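Local coordinates for protein Blo t 1 allergen (Blomia tropicalis, PDB 5JT8) that probably acts as a papain-like cysteine protease, seen here with its N-terminal region still attached, and is an allergen with limited antibody cross-reactivity to Der p 1, at residues S84-S88 and Y278-A282; G91-M97 and S184-E189; G144-S148 and E159-Q163; Y228-H234 and N325-A331. All blocks are in the same frame, centred on the assembly; numbering follows the deposited sequence.

In the fold
From the N terminus, helix 80-88 leads into the segment 91-97, and both probably belong to the propeptide. Contact 1 pins that helix to the start of strand 281-291, closing the loop that contains contacts 2 and 3. Contact 2 lays residues 91-97 against the start of helix 187-196; inside its loop, contact 3 joins helix 139-154 to the approach of helix 162-168. Contact 4 opens after contact 2 closes and crosses contact 1, pairing strand 227-230 with strand 329-332. Contacts 1, 2 and 4 pack against one another around T279, F94 and Y327, whereas contact 3, on the helical side, touches contact 4 through V145 and A331.

Contact 1: S84-S88 and Y278-A282; sequences SFHLS and YTDHA
S84 reaches out of helix 80-88 with its hydroxyl set between two partners of the 278-282 segment. The Y278 hydroxyl donates to S84 OG at 2.6 Å, the serine oxygen lying at the ring edge and in its plane. S84 OG in turn donates to D280 OD2 over 2.9 Å and meets the anti lone pair, on the side away from OD1. Y278 OH, S84 OG and D280 OD2 thus form a relay with one direction. The D280 carboxylate is placed for this by a chi1 of 58°, with CG between the backbone N and the carbonyl carbon. Its OD2 also bonds to S257 OG, which limits its freedom to rotate.

One turn on, S88 OG donates to the D280 carbonyl oxygen at 2.6 Å, coming from above the carbonyl plane (47° out of it). L87 CB packs against the same D280 O at 3.4 Å, and the leucine runs slantwise past the aspartate. Its CD2 methyl approaches H281 ND1 to 4.0 Å, at an oblique angle to the imidazole. The imidazole has other partners: NE2 hydrogen-bonds N301 OD1, and W303 stacks on the ring. D280 and H281 both face M254 in a classic beta bulge. With N301 and W303 beside it, H281 fits the histidine-asparagine arrangement of a papain-like active site, here approached by a helix that is probably part of the propeptide.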
loop_
_atom_site.group_PDB
_atom_site.type_symbol
_atom_site.label_atom_id
_atom_site.label_comp_id
_atom_site.label_asym_id
_atom_site.label_seq_id
_atom_site.Cartn_x
_atom_site.Cartn_y
_atom_site.Cartn_z
ATOM N N SER A 84 8.002 -5.129 -9.682
ATOM C CA SER A 84 8.627 -5.172 -8.369
ATOM C C SER A 84 9.665 -4.052 -8.206
ATOM O O SER A 84 9.695 -3.370 -7.187
ATOM C CB SER A 84 9.271 -6.541 -8.139
ATOM O OG SER A 84 9.957 -6.573 -6.897
ATOM N N PHE A 85 10.507 -3.864 -9.218
ATOM C CA PHE A 85 11.464 -2.761 -9.209
ATOM C C PHE A 85 10.752 -1.403 -9.246
ATOM O O PHE A 85 11.133 -0.476 -8.530
ATOM C CB PHE A 85 12.443 -2.878 -10.384
ATOM C CG PHE A 85 13.616 -1.942 -10.281
ATOM C CD1 PHE A 85 14.719 -2.273 -9.509
ATOM C CD2 PHE A 85 13.611 -0.721 -10.938
ATOM C CE1 PHE A 85 15.808 -1.403 -9.407
ATOM C CE2 PHE A 85 14.692 0.146 -10.840
ATOM C CZ PHE A 85 15.788 -0.193 -10.073
ATOM N N HIS A 86 9.723 -1.290 -10.083
ATOM C CA HIS A 86 8.886 -0.094 -10.115
ATOM C C HIS A 86 8.341 0.273 -8.720
ATOM O O HIS A 86 8.297 1.446 -8.351
ATOM C CB HIS A 86 7.724 -0.294 -11.089
ATOM C CG HIS A 86 7.107 0.983 -11.568
ATOM N ND1 HIS A 86 7.844 2.127 -11.791
ATOM C CD2 HIS A 86 5.826 1.293 -11.878
ATOM C CE1 HIS A 86 7.043 3.086 -12.218
ATOM N NE2 HIS A 86 5.814 2.607 -12.281
ATOM N N LEU A 87 7.925 -0.731 -7.951
ATOM C CA LEU A 87 7.399 -0.490 -6.613
ATOM C C LEU A 87 8.480 -0.078 -5.614
ATOM O O LEU A 87 8.322 0.911 -4.908
ATOM C CB LEU A 87 6.672 -1.735 -6.097
ATOM C CG LEU A 87 5.399 -2.061 -6.883
ATOM C CD1 LEU A 87 4.796 -3.393 -6.435
ATOM C CD2 LEU A 87 4.394 -0.911 -6.757
ATOM N N SER A 88 9.576 -0.831 -5.547
ATOM C CA SER A 88 10.561 -0.593 -4.492
ATOM C C SER A 88 12.019 -0.706 -4.923
ATOM O O SER A 88 12.869 -1.069 -4.108
ATOM C CB SER A 88 10.314 -1.551 -3.326
ATOM O OG SER A 88 9.039 -1.304 -2.746
ATOM N N TYR A 278 9.145 -12.204 1.066
ATOM C CA TYR A 278 9.453 -11.168 0.093
ATOM C C TYR A 278 8.385 -10.084 0.085
ATOM O O TYR A 278 7.226 -10.331 -0.218
ATOM C CB TYR A 278 9.593 -11.774 -1.300
ATOM C CG TYR A 278 10.058 -10.812 -2.371
ATOM C CD1 TYR A 278 11.414 -10.639 -2.639
ATOM C CD2 TYR A 278 9.144 -10.094 -3.128
ATOM C CE1 TYR A 278 11.839 -9.775 -3.630
ATOM C CE2 TYR A 278 9.556 -9.224 -4.119
ATOM C CZ TYR A 278 10.902 -9.067 -4.369
ATOM O OH TYR A 278 11.308 -8.203 -5.366
ATOM N N THR A 279 8.803 -8.874 0.411
ATOM C CA THR A 279 7.910 -7.746 0.469
ATOM C C THR A 279 8.437 -6.623 -0.450
ATOM O O THR A 279 9.648 -6.384 -0.515
ATOM C CB THR A 279 7.785 -7.282 1.914
ATOM O OG1 THR A 279 9.037 -7.527 2.554
ATOM C CG2 THR A 279 6.722 -8.108 2.660
ATOM N N ASP A 280 7.541 -5.960 -1.178
ATOM C CA ASP A 280 7.933 -4.820 -2.013
ATOM C C ASP A 280 6.830 -3.776 -2.150
ATOM O O ASP A 280 6.942 -2.849 -2.942
ATOM C CB ASP A 280 8.374 -5.273 -3.416
ATOM C CG ASP A 280 7.295 -6.052 -4.166
ATOM O OD1 ASP A 280 6.159 -6.191 -3.661
ATOM O OD2 ASP A 280 7.594 -6.527 -5.285
ATOM N N HIS A 281 5.768 -3.911 -1.373
ATOM C CA HIS A 281 4.657 -2.979 -1.500
ATOM C C HIS A 281 4.051 -2.672 -0.148
ATOM O O HIS A 281 3.790 -3.584 0.629
ATOM C CB HIS A 281 3.612 -3.566 -2.430
ATOM C CG HIS A 281 2.508 -2.622 -2.789
ATOM N ND1 HIS A 281 2.730 -1.307 -3.130
ATOM C CD2 HIS A 281 1.174 -2.824 -2.910
ATOM C CE1 HIS A 281 1.577 -0.731 -3.418
ATOM N NE2 HIS A 281 0.620 -1.631 -3.299
ATOM N N ALA A 282 3.831 -1.390 0.127
ATOM C CA ALA A 282 3.153 -0.968 1.354
ATOM C C ALA A 282 1.690 -0.657 1.079
ATOM O O ALA A 282 1.383 0.022 0.116
ATOM C CB ALA A 282 3.827 0.249 1.952
#

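Contact 2: G91-M97 and S184-E189; sequences GLNFTYM and SGYSTE. With NAG (2-acetamido-2-deoxy-beta-D-glucopyranose), chain D; NO3 (nitrate ion), chain G.
The backbone N of N93 donates to Y186 OH at 3.0 Å (156°), which fixes the phenol end of the tyrosine. This is where a probable propeptide segment, its short helix 94-100 just beginning, packs on the N-terminal end of helix 187-196 in the papain fold. The main side-chain contact is a T-shaped pair in which the edge of Y96 meets the face of Y186. The ring planes stand 73° apart, and Y96 CE2 sits over the middle of the Y186 ring. With CG anti to the backbone N (chi1 169°), Y96 extends across that ring to a water lying between its OH and T188 OG1, 2.7 Å from each.

Y186 has further neighbours. M97 SD lies at the ring edge as a Met-aromatic contact, while M97 CG comes obliquely within 3.7 Å of Y186 CE1. L92 runs antiparallel alongside Y186 and brings CD2 to 3.8 Å from the same CE1.

N93 is also the N-cap of its helix: its OD1 accepts from Y96 N at 2.7 Å. The other branch of this amide, ND2, is bonded covalently to C1 of the glycan, whose ring oxygen O5 lies 3.7 Å from Y96 CB.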
loop_
_atom_site.group_PDB
_atom_site.type_symbol
_atom_site.label_atom_id
_atom_site.label_comp_id
_atom_site.label_asym_id
_atom_site.label_seq_id
_atom_site.Cartn_x
_atom_site.Cartn_y
_atom_site.Cartn_z
ATOM N N GLY A 91 15.323 -2.291 -3.322
ATOM C CA GLY A 91 16.149 -1.724 -2.272
ATOM C C GLY A 91 15.518 -1.587 -0.901
ATOM O O GLY A 91 15.722 -0.577 -0.226
ATOM N N LEU A 92 14.762 -2.595 -0.472
ATOM C CA LEU A 92 14.201 -2.581 0.879
ATOM C C LEU A 92 15.118 -3.299 1.885
ATOM O O LEU A 92 15.223 -4.524 1.875
ATOM C CB LEU A 92 12.798 -3.209 0.889
ATOM C CG LEU A 92 11.622 -2.364 0.360
ATOM C CD1 LEU A 92 10.316 -3.147 0.395
ATOM C CD2 LEU A 92 11.465 -1.045 1.120
ATOM N N ASN A 93 15.784 -2.528 2.744
ATOM C CA ASN A 93 16.640 -3.082 3.800
ATOM C C ASN A 93 15.791 -3.741 4.909
ATOM O O ASN A 93 15.367 -3.083 5.860
ATOM C CB ASN A 93 17.554 -1.972 4.366
ATOM C CG ASN A 93 18.593 -2.486 5.373
ATOM O OD1 ASN A 93 18.376 -3.494 6.045
ATOM N ND2 ASN A 93 19.726 -1.775 5.487
ATOM N N PHE A 94 15.547 -5.042 4.779
ATOM C CA PHE A 94 14.744 -5.779 5.754
ATOM C C PHE A 94 15.423 -5.857 7.120
ATOM O O PHE A 94 14.757 -5.960 8.151
ATOM C CB PHE A 94 14.452 -7.194 5.250
ATOM C CG PHE A 94 13.836 -7.239 3.878
ATOM C CD1 PHE A 94 12.510 -6.883 3.681
ATOM C CD2 PHE A 94 14.583 -7.649 2.784
ATOM C CE1 PHE A 94 11.943 -6.931 2.419
ATOM C CE2 PHE A 94 14.021 -7.701 1.517
ATOM C CZ PHE A 94 12.698 -7.346 1.336
ATOM N N THR A 95 16.748 -5.827 7.123
ATOM C CA THR A 95 17.500 -5.795 8.366
ATOM C C THR A 95 17.128 -4.526 9.131
ATOM O O THR A 95 16.835 -4.561 10.327
ATOM C CB THR A 95 19.017 -5.850 8.102
ATOM O OG1 THR A 95 19.311 -6.978 7.269
ATOM C CG2 THR A 95 19.785 -5.985 9.394
ATOM N N TYR A 96 17.108 -3.407 8.414
ATOM C CA TYR A 96 16.707 -2.131 8.987
ATOM C C TYR A 96 15.259 -2.184 9.497
ATOM O O TYR A 96 14.961 -1.721 10.603
ATOM C CB TYR A 96 16.885 -1.015 7.948
ATOM C CG TYR A 96 16.254 0.290 8.356
ATOM C CD1 TYR A 96 16.736 1.000 9.449
ATOM C CD2 TYR A 96 15.170 0.809 7.659
ATOM C CE1 TYR A 96 16.156 2.190 9.839
ATOM C CE2 TYR A 96 14.581 2.002 8.040
ATOM C CZ TYR A 96 15.078 2.686 9.131
ATOM O OH TYR A 96 14.507 3.873 9.519
ATOM N N MET A 97 14.369 -2.774 8.698
ATOM C CA MET A 97 12.954 -2.883 9.059
ATOM C C MET A 97 12.706 -3.806 10.258
ATOM O O MET A 97 11.888 -3.492 11.108
ATOM C CB MET A 97 12.148 -3.363 7.856
ATOM C CG MET A 97 12.252 -2.432 6.673
ATOM S SD MET A 97 11.323 -2.982 5.233
ATOM C CE MET A 97 9.641 -2.764 5.812
ATOM N N SER A 184 12.092 3.760 -3.335
ATOM C CA SER A 184 11.672 2.852 -2.288
ATOM C C SER A 184 11.609 3.661 -1.008
ATOM O O SER A 184 12.198 4.740 -0.927
ATOM C CB SER A 184 12.645 1.691 -2.125
ATOM O OG SER A 184 13.846 2.133 -1.516
ATOM N N GLY A 185 10.910 3.151 0.001
ATOM C CA GLY A 185 10.765 3.897 1.234
ATOM C C GLY A 185 10.129 3.126 2.368
ATOM O O GLY A 185 9.746 1.967 2.227
ATOM N N TYR A 186 10.031 3.795 3.508
ATOM C CA TYR A 186 9.593 3.176 4.741
ATOM C C TYR A 186 8.493 4.019 5.316
ATOM O O TYR A 186 8.666 5.219 5.476
ATOM C CB TYR A 186 10.760 3.050 5.711
ATOM C CG TYR A 186 11.939 2.368 5.070
ATOM C CD1 TYR A 186 11.961 0.988 4.931
ATOM C CD2 TYR A 186 13.020 3.098 4.574
ATOM C CE1 TYR A 186 13.024 0.342 4.332
ATOM C CE2 TYR A 186 14.099 2.455 3.966
ATOM C CZ TYR A 186 14.090 1.075 3.851
ATOM O OH TYR A 186 15.135 0.404 3.257
ATOM N N SER A 187 7.349 3.403 5.589
ATOM C CA SER A 187 6.235 4.139 6.160
ATOM C C SER A 187 6.603 4.607 7.572
ATOM O O SER A 187 6.103 5.617 8.032
ATOM C CB SER A 187 4.945 3.281 6.189
ATOM O OG SER A 187 4.391 3.052 4.888
ATOM N N THR A 188 7.459 3.865 8.271
ATOM C CA THR A 188 7.871 4.282 9.615
ATOM C C THR A 188 8.623 5.614 9.537
ATOM O O THR A 188 8.412 6.510 10.351
ATOM C CB THR A 188 8.768 3.235 10.312
ATOM O OG1 THR A 188 9.814 2.850 9.420
ATOM C CG2 THR A 188 7.947 1.995 10.707
ATOM N N GLU A 189 9.472 5.733 8.530
ATOM C CA GLU A 189 10.195 6.957 8.296
ATOM C C GLU A 189 9.225 8.080 7.968
ATOM O O GLU A 189 9.431 9.215 8.391
ATOM C CB GLU A 189 11.203 6.762 7.185
ATOM C CG GLU A 189 12.416 5.896 7.579
ATOM C CD GLU A 189 13.317 6.543 8.632
ATOM O OE1 GLU A 189 13.037 6.383 9.835
ATOM O OE2 GLU A 189 14.312 7.209 8.263
HETATM C C1 NAG D . 20.759 -2.168 6.424
HETATM C C2 NAG D . 22.197 -1.819 5.992
HETATM C C3 NAG D . 23.204 -2.245 7.068
HETATM C C4 NAG D . 22.797 -1.722 8.436
HETATM C C5 NAG D . 21.366 -2.152 8.734
HETATM C C6 NAG D . 20.859 -1.643 10.064
HETATM C C7 NAG D . 22.227 -1.899 3.534
HETATM C C8 NAG D . 22.622 -2.699 2.330
HETATM N N2 NAG D . 22.515 -2.446 4.724
HETATM O O3 NAG D . 24.498 -1.747 6.736
HETATM O O4 NAG D . 23.664 -2.224 9.450
HETATM O O5 NAG D . 20.498 -1.628 7.720
HETATM O O6 NAG D . 20.299 -0.342 9.952
HETATM O O7 NAG D . 21.673 -0.807 3.442
HETATM N N NO3 G . 7.792 0.375 7.278
HETATM O O1 NO3 G . 6.688 0.987 7.222
HETATM O O2 NO3 G . 8.836 0.993 6.947
HETATM O O3 NO3 G . 7.852 -0.834 7.667
HETATM O O HOH W 1 12.002 3.899 10.623
#

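Contact 3: G144-S148 and E159-Q163; sequences GVAES and ELSEQ
E147 reaches across to L160 from helix 139-154, the long central helix of the papain-fold helical domain, and meets the chain just before helix 162-168. Its CB is directed at the 159-163 segment. CG follows anti to the carbonyl carbon (chi1 -65°) and packs beside L160, 3.9 Å from the leucine CG. The chain then runs extended, the two side chains lying alongside and pointing opposite ways, until the carboxylate CD comes to 3.6 Å from L160 N.

At the tip the two oxygens divide the work. OE2 accepts the L160 backbone N-H at 2.6 Å in a nearly straight bond (168°), met on the anti side and 31° out of the carboxylate plane; the same oxygen touches E159 CA at 3.3 Å. OE1 turns to R129, a salt bridge, and to T126 OG1. E162 brings a second carboxylate nearby, its OE2 4.5 Å from E147 OE2, and a water lies between them. R129 would probably offset part of the negative charge gathered here.

E147 therefore ties the helix to the backbone of the following connection and links it to R129. Beside it the interface is apolar: A146 CB rests 3.8 Å from L160 CD1.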
loop_
_atom_site.group_PDB
_atom_site.type_symbol
_atom_site.label_atom_id
_atom_site.label_comp_id
_atom_site.label_asym_id
_atom_site.label_seq_id
_atom_site.Cartn_x
_atom_site.Cartn_y
_atom_site.Cartn_z
ATOM N N GLY A 144 -2.306 7.613 4.398
ATOM C CA GLY A 144 -3.623 7.001 4.497
ATOM C C GLY A 144 -4.038 6.690 5.933
ATOM O O GLY A 144 -5.162 6.971 6.358
ATOM N N VAL A 145 -3.129 6.095 6.685
ATOM C CA VAL A 145 -3.374 5.844 8.101
ATOM C C VAL A 145 -3.626 7.172 8.827
ATOM O O VAL A 145 -4.600 7.295 9.568
ATOM C CB VAL A 145 -2.193 5.096 8.744
ATOM C CG1 VAL A 145 -2.246 5.180 10.261
ATOM C CG2 VAL A 145 -2.197 3.650 8.282
ATOM N N ALA A 146 -2.774 8.174 8.572
ATOM C CA ALA A 146 -2.915 9.479 9.232
ATOM C C ALA A 146 -4.258 10.132 8.912
ATOM O O ALA A 146 -4.944 10.638 9.798
ATOM C CB ALA A 146 -1.759 10.420 8.835
ATOM N N GLU A 147 -4.628 10.122 7.637
ATOM C CA GLU A 147 -5.906 10.678 7.231
ATOM C C GLU A 147 -7.065 9.923 7.908
ATOM O O GLU A 147 -8.012 10.547 8.374
ATOM C CB GLU A 147 -6.039 10.660 5.697
ATOM C CG GLU A 147 -5.029 11.568 4.980
ATOM C CD GLU A 147 -5.111 11.494 3.456
ATOM O OE1 GLU A 147 -5.949 10.739 2.916
ATOM O OE2 GLU A 147 -4.335 12.204 2.787
ATOM N N SER A 148 -6.966 8.598 7.997
ATOM C CA SER A 148 -7.977 7.791 8.687
ATOM C C SER A 148 -8.168 8.222 10.133
ATOM O O SER A 148 -9.290 8.356 10.621
ATOM C CB SER A 148 -7.590 6.305 8.668
ATOM O OG SER A 148 -7.563 5.836 7.345
ATOM N N GLU A 159 -6.711 15.691 2.963
ATOM C CA GLU A 159 -5.889 15.020 1.985
ATOM C C GLU A 159 -4.464 15.528 2.157
ATOM O O GLU A 159 -4.177 16.698 1.885
ATOM C CB GLU A 159 -6.387 15.280 0.569
ATOM C CG GLU A 159 -5.587 14.526 -0.467
ATOM C CD GLU A 159 -6.149 14.659 -1.859
ATOM O OE1 GLU A 159 -7.148 15.396 -2.037
ATOM O OE2 GLU A 159 -5.581 14.024 -2.776
ATOM N N LEU A 160 -3.589 14.654 2.633
ATOM C CA LEU A 160 -2.210 15.028 2.891
ATOM C C LEU A 160 -1.340 14.879 1.647
ATOM O O LEU A 160 -1.686 14.150 0.709
ATOM C CB LEU A 160 -1.647 14.194 4.036
ATOM C CG LEU A 160 -2.380 14.341 5.369
ATOM C CD1 LEU A 160 -1.806 13.385 6.407
ATOM C CD2 LEU A 160 -2.345 15.767 5.882
ATOM N N SER A 161 -0.212 15.577 1.657
ATOM C CA SER A 161 0.747 15.553 0.555
ATOM C C SER A 161 1.720 14.370 0.624
ATOM O O SER A 161 2.697 14.407 1.383
ATOM C CB SER A 161 1.548 16.863 0.544
ATOM O OG SER A 161 2.499 16.896 -0.500
ATOM N N GLU A 162 1.463 13.331 -0.168
ATOM C CA GLU A 162 2.440 12.266 -0.348
ATOM C C GLU A 162 3.739 12.791 -0.955
ATOM O O GLU A 162 4.821 12.287 -0.655
ATOM C CB GLU A 162 1.887 11.143 -1.231
ATOM C CG GLU A 162 0.916 10.208 -0.526
ATOM C CD GLU A 162 -0.494 10.781 -0.436
ATOM O OE1 GLU A 162 -0.743 11.876 -0.997
ATOM O OE2 GLU A 162 -1.362 10.125 0.191
ATOM N N GLN A 163 3.629 13.802 -1.810
ATOM C CA GLN A 163 4.792 14.322 -2.524
ATOM C C GLN A 163 5.790 14.931 -1.530
ATOM O O GLN A 163 7.007 14.820 -1.707
ATOM C CB GLN A 163 4.370 15.355 -3.578
ATOM C CG GLN A 163 5.482 15.822 -4.531
ATOM C CD GLN A 163 5.985 14.722 -5.443
ATOM O OE1 GLN A 163 5.205 14.086 -6.159
ATOM N NE2 GLN A 163 7.297 14.487 -5.418
HETATM O O HOH W 2 -3.551 11.509 0.280
#

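Contact 4: Y228-H234 and N325-A331; sequences YQQLRYH and NNYVTYA. Unlike the reference sequence in segment 228-234: H234 (reference Gln). Unlike the reference sequence in segment 325-331: Y327 (reference Phe).
Q229 and Y330 form the hydrogen-bonded pair of a two-stranded antiparallel sheet, with Q229 N to Y330 O at 2.9 Å and Y330 N to Q229 O at 3.0 Å. Non-hydrogen-bonded pairs, Y228 with A331 and Q230 with T329, lie on either side of it. Just past the strand, L231 N gives V328 O a short bond of 2.6 Å, pointing nearly along the C=O axis.

Waters take over where the chains leave the sheet. One accepts from Q230 NE2 and lies within bonding range of the carbonyl oxygens of L231 and N326; a second accepts from V328 N and lies near R232 O and N325 O. H234 ND1 adds only a weak bond to N326 OD1, at the imidazole edge; that amide is held more firmly by D276 O, on ND2, and N320 ND2, on OD1.

Among the apolar and aromatic contacts, Q229 CA lies over one face of the Y330 ring, with CB 3.5 Å from CZ. L231, crossing Y330 at about a right angle, puts CD2 at that ring's edge and in its plane, 3.9 Å from CE1. Y233 and Y327 meet obliquely, with Y233 CE1 3.6 Å from Y327 CZ and planes 58° apart; a water links their hydroxyls.

Y228 and Q230 point to helix 187-196 (F191, I195, T188). On the other face Y330 and L231 reach T243 of helix 237-247, with H247 stacked on Y330, and V328 packs on V250 and I252 of strand 250-254.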
loop_
_atom_site.group_PDB
_atom_site.type_symbol
_atom_site.label_atom_id
_atom_site.label_comp_id
_atom_site.label_asym_id
_atom_site.label_seq_id
_atom_site.Cartn_x
_atom_site.Cartn_y
_atom_site.Cartn_z
ATOM N N TYR A 228 4.217 6.347 16.639
ATOM C CA TYR A 228 3.877 5.175 15.851
ATOM C C TYR A 228 4.584 3.965 16.441
ATOM O O TYR A 228 5.582 4.106 17.145
ATOM C CB TYR A 228 4.276 5.369 14.391
ATOM C CG TYR A 228 5.764 5.531 14.191
ATOM C CD1 TYR A 228 6.362 6.779 14.286
ATOM C CD2 TYR A 228 6.576 4.433 13.908
ATOM C CE1 TYR A 228 7.726 6.933 14.091
ATOM C CE2 TYR A 228 7.947 4.582 13.722
ATOM C CZ TYR A 228 8.511 5.822 13.815
ATOM O OH TYR A 228 9.867 5.967 13.619
ATOM N N GLN A 229 4.065 2.776 16.175
ATOM C CA GLN A 229 4.695 1.568 16.709
ATOM C C GLN A 229 4.572 0.429 15.723
ATOM O O GLN A 229 3.481 0.118 15.257
ATOM C CB GLN A 229 4.072 1.168 18.052
ATOM C CG GLN A 229 4.579 -0.192 18.597
ATOM C CD GLN A 229 6.028 -0.137 19.084
ATOM O OE1 GLN A 229 6.378 0.696 19.927
ATOM N NE2 GLN A 229 6.873 -1.026 18.553
ATOM N N GLN A 230 5.697 -0.191 15.410
ATOM C CA GLN A 230 5.711 -1.336 14.513
ATOM C C GLN A 230 5.592 -2.604 15.302
ATOM O O GLN A 230 6.368 -2.810 16.233
ATOM C CB GLN A 230 6.988 -1.361 13.702
ATOM C CG GLN A 230 7.274 -2.684 13.028
ATOM C CD GLN A 230 8.333 -2.537 11.948
ATOM O OE1 GLN A 230 8.571 -1.440 11.461
ATOM N NE2 GLN A 230 8.976 -3.635 11.583
ATOM N N LEU A 231 4.631 -3.448 14.943
ATOM C CA LEU A 231 4.406 -4.689 15.677
ATOM C C LEU A 231 5.523 -5.715 15.412
ATOM O O LEU A 231 6.308 -5.592 14.462
ATOM C CB LEU A 231 3.044 -5.307 15.320
ATOM C CG LEU A 231 1.725 -4.562 15.609
ATOM C CD1 LEU A 231 0.524 -5.481 15.297
ATOM C CD2 LEU A 231 1.632 -4.056 17.048
ATOM N N ARG A 232 5.580 -6.711 16.290
ATOM C CA ARG A 232 6.478 -7.857 16.176
ATOM C C ARG A 232 6.406 -8.495 14.784
ATOM O O ARG A 232 5.317 -8.641 14.233
ATOM C CB ARG A 232 6.105 -8.872 17.262
ATOM C CG ARG A 232 6.704 -10.240 17.116
ATOM C CD ARG A 232 6.112 -11.191 18.147
ATOM N NE ARG A 232 6.550 -12.554 17.886
ATOM C CZ ARG A 232 5.822 -13.469 17.257
ATOM N NH1 ARG A 232 4.594 -13.188 16.846
ATOM N NH2 ARG A 232 6.317 -14.679 17.056
ATOM N N TYR A 233 7.565 -8.831 14.215
ATOM C CA TYR A 233 7.649 -9.577 12.961
ATOM C C TYR A 233 6.821 -10.850 13.075
ATOM O O TYR A 233 6.834 -11.504 14.121
ATOM C CB TYR A 233 9.114 -9.911 12.623
ATOM C CG TYR A 233 9.322 -10.535 11.246
ATOM C CD1 TYR A 233 9.273 -9.756 10.093
ATOM C CD2 TYR A 233 9.577 -11.907 11.102
ATOM C CE1 TYR A 233 9.468 -10.320 8.826
ATOM C CE2 TYR A 233 9.773 -12.475 9.843
ATOM C CZ TYR A 233 9.712 -11.676 8.709
ATOM O OH TYR A 233 9.898 -12.228 7.458
ATOM N N HIS A 234 6.084 -11.189 12.018
ATOM C CA HIS A 234 5.174 -12.341 12.053
ATOM C C HIS A 234 4.125 -12.223 13.160
ATOM O O HIS A 234 3.856 -13.199 13.857
ATOM C CB HIS A 234 5.932 -13.669 12.257
ATOM C CG HIS A 234 6.527 -14.244 11.010
ATOM N ND1 HIS A 234 6.480 -13.605 9.791
ATOM C CD2 HIS A 234 7.190 -15.407 10.799
ATOM C CE1 HIS A 234 7.088 -14.347 8.881
ATOM N NE2 HIS A 234 7.531 -15.445 9.468
ATOM N N ASN A 325 1.430 -10.123 7.552
ATOM C CA ASN A 325 1.755 -9.996 8.975
ATOM C C ASN A 325 3.208 -9.621 9.301
ATOM O O ASN A 325 3.579 -9.567 10.473
ATOM C CB ASN A 325 1.451 -11.313 9.708
ATOM C CG ASN A 325 -0.001 -11.729 9.609
ATOM O OD1 ASN A 325 -0.510 -12.000 8.521
ATOM N ND2 ASN A 325 -0.675 -11.802 10.761
ATOM N N ASN A 326 4.045 -9.410 8.295
ATOM C CA ASN A 326 5.472 -9.244 8.561
ATOM C C ASN A 326 5.786 -7.916 9.243
ATOM O O ASN A 326 6.505 -7.881 10.237
ATOM C CB ASN A 326 6.287 -9.371 7.264
ATOM C CG ASN A 326 6.328 -10.802 6.728
ATOM O OD1 ASN A 326 5.893 -11.739 7.399
ATOM N ND2 ASN A 326 6.882 -10.974 5.528
ATOM N N TYR A 327 5.227 -6.833 8.715
ATOM C CA TYR A 327 5.611 -5.484 9.121
ATOM C C TYR A 327 4.409 -4.581 9.288
ATOM O O TYR A 327 4.114 -3.736 8.434
ATOM C CB TYR A 327 6.559 -4.850 8.096
ATOM C CG TYR A 327 7.784 -5.662 7.796
ATOM C CD1 TYR A 327 8.830 -5.744 8.711
ATOM C CD2 TYR A 327 7.908 -6.344 6.591
ATOM C CE1 TYR A 327 9.968 -6.478 8.428
ATOM C CE2 TYR A 327 9.034 -7.087 6.307
ATOM C CZ TYR A 327 10.059 -7.153 7.228
ATOM O OH TYR A 327 11.177 -7.885 6.939
ATOM N N VAL A 328 3.724 -4.749 10.403
ATOM C CA VAL A 328 2.516 -4.013 10.658
ATOM C C VAL A 328 2.818 -2.846 11.595
ATOM O O VAL A 328 3.439 -3.035 12.653
ATOM C CB VAL A 328 1.454 -4.925 11.255
ATOM C CG1 VAL A 328 0.156 -4.165 11.480
ATOM C CG2 VAL A 328 1.233 -6.129 10.320
ATOM N N THR A 329 2.382 -1.652 11.203
ATOM C CA THR A 329 2.690 -0.440 11.956
ATOM C C THR A 329 1.456 0.396 12.164
ATOM O O THR A 329 0.745 0.680 11.205
ATOM C CB THR A 329 3.722 0.435 11.231
ATOM O OG1 THR A 329 4.932 -0.301 11.050
ATOM C CG2 THR A 329 4.003 1.726 12.031
ATOM N N TYR A 330 1.198 0.807 13.405
ATOM C CA TYR A 330 0.106 1.748 13.657
ATOM C C TYR A 330 0.656 3.114 14.094
ATOM O O TYR A 330 1.832 3.245 14.446
ATOM C CB TYR A 330 -0.868 1.189 14.709
ATOM C CG TYR A 330 -0.309 1.038 16.136
ATOM C CD1 TYR A 330 0.296 -0.140 16.545
ATOM C CD2 TYR A 330 -0.434 2.060 17.074
ATOM C CE1 TYR A 330 0.775 -0.298 17.845
ATOM C CE2 TYR A 330 0.030 1.908 18.382
ATOM C CZ TYR A 330 0.636 0.719 18.755
ATOM O OH TYR A 330 1.104 0.543 20.036
ATOM N N ALA A 331 -0.186 4.137 14.035
ATOM C CA ALA A 331 0.226 5.456 14.477
ATOM C C ALA A 331 -0.738 5.991 15.521
ATOM O O ALA A 331 -1.824 5.438 15.728
ATOM C CB ALA A 331 0.321 6.429 13.284
HETATM O O HOH W 3 7.556 -6.151 12.191
HETATM O O HOH W 4 4.229 -7.226 12.158
HETATM O O HOH W 5 10.905 -10.156 5.293
#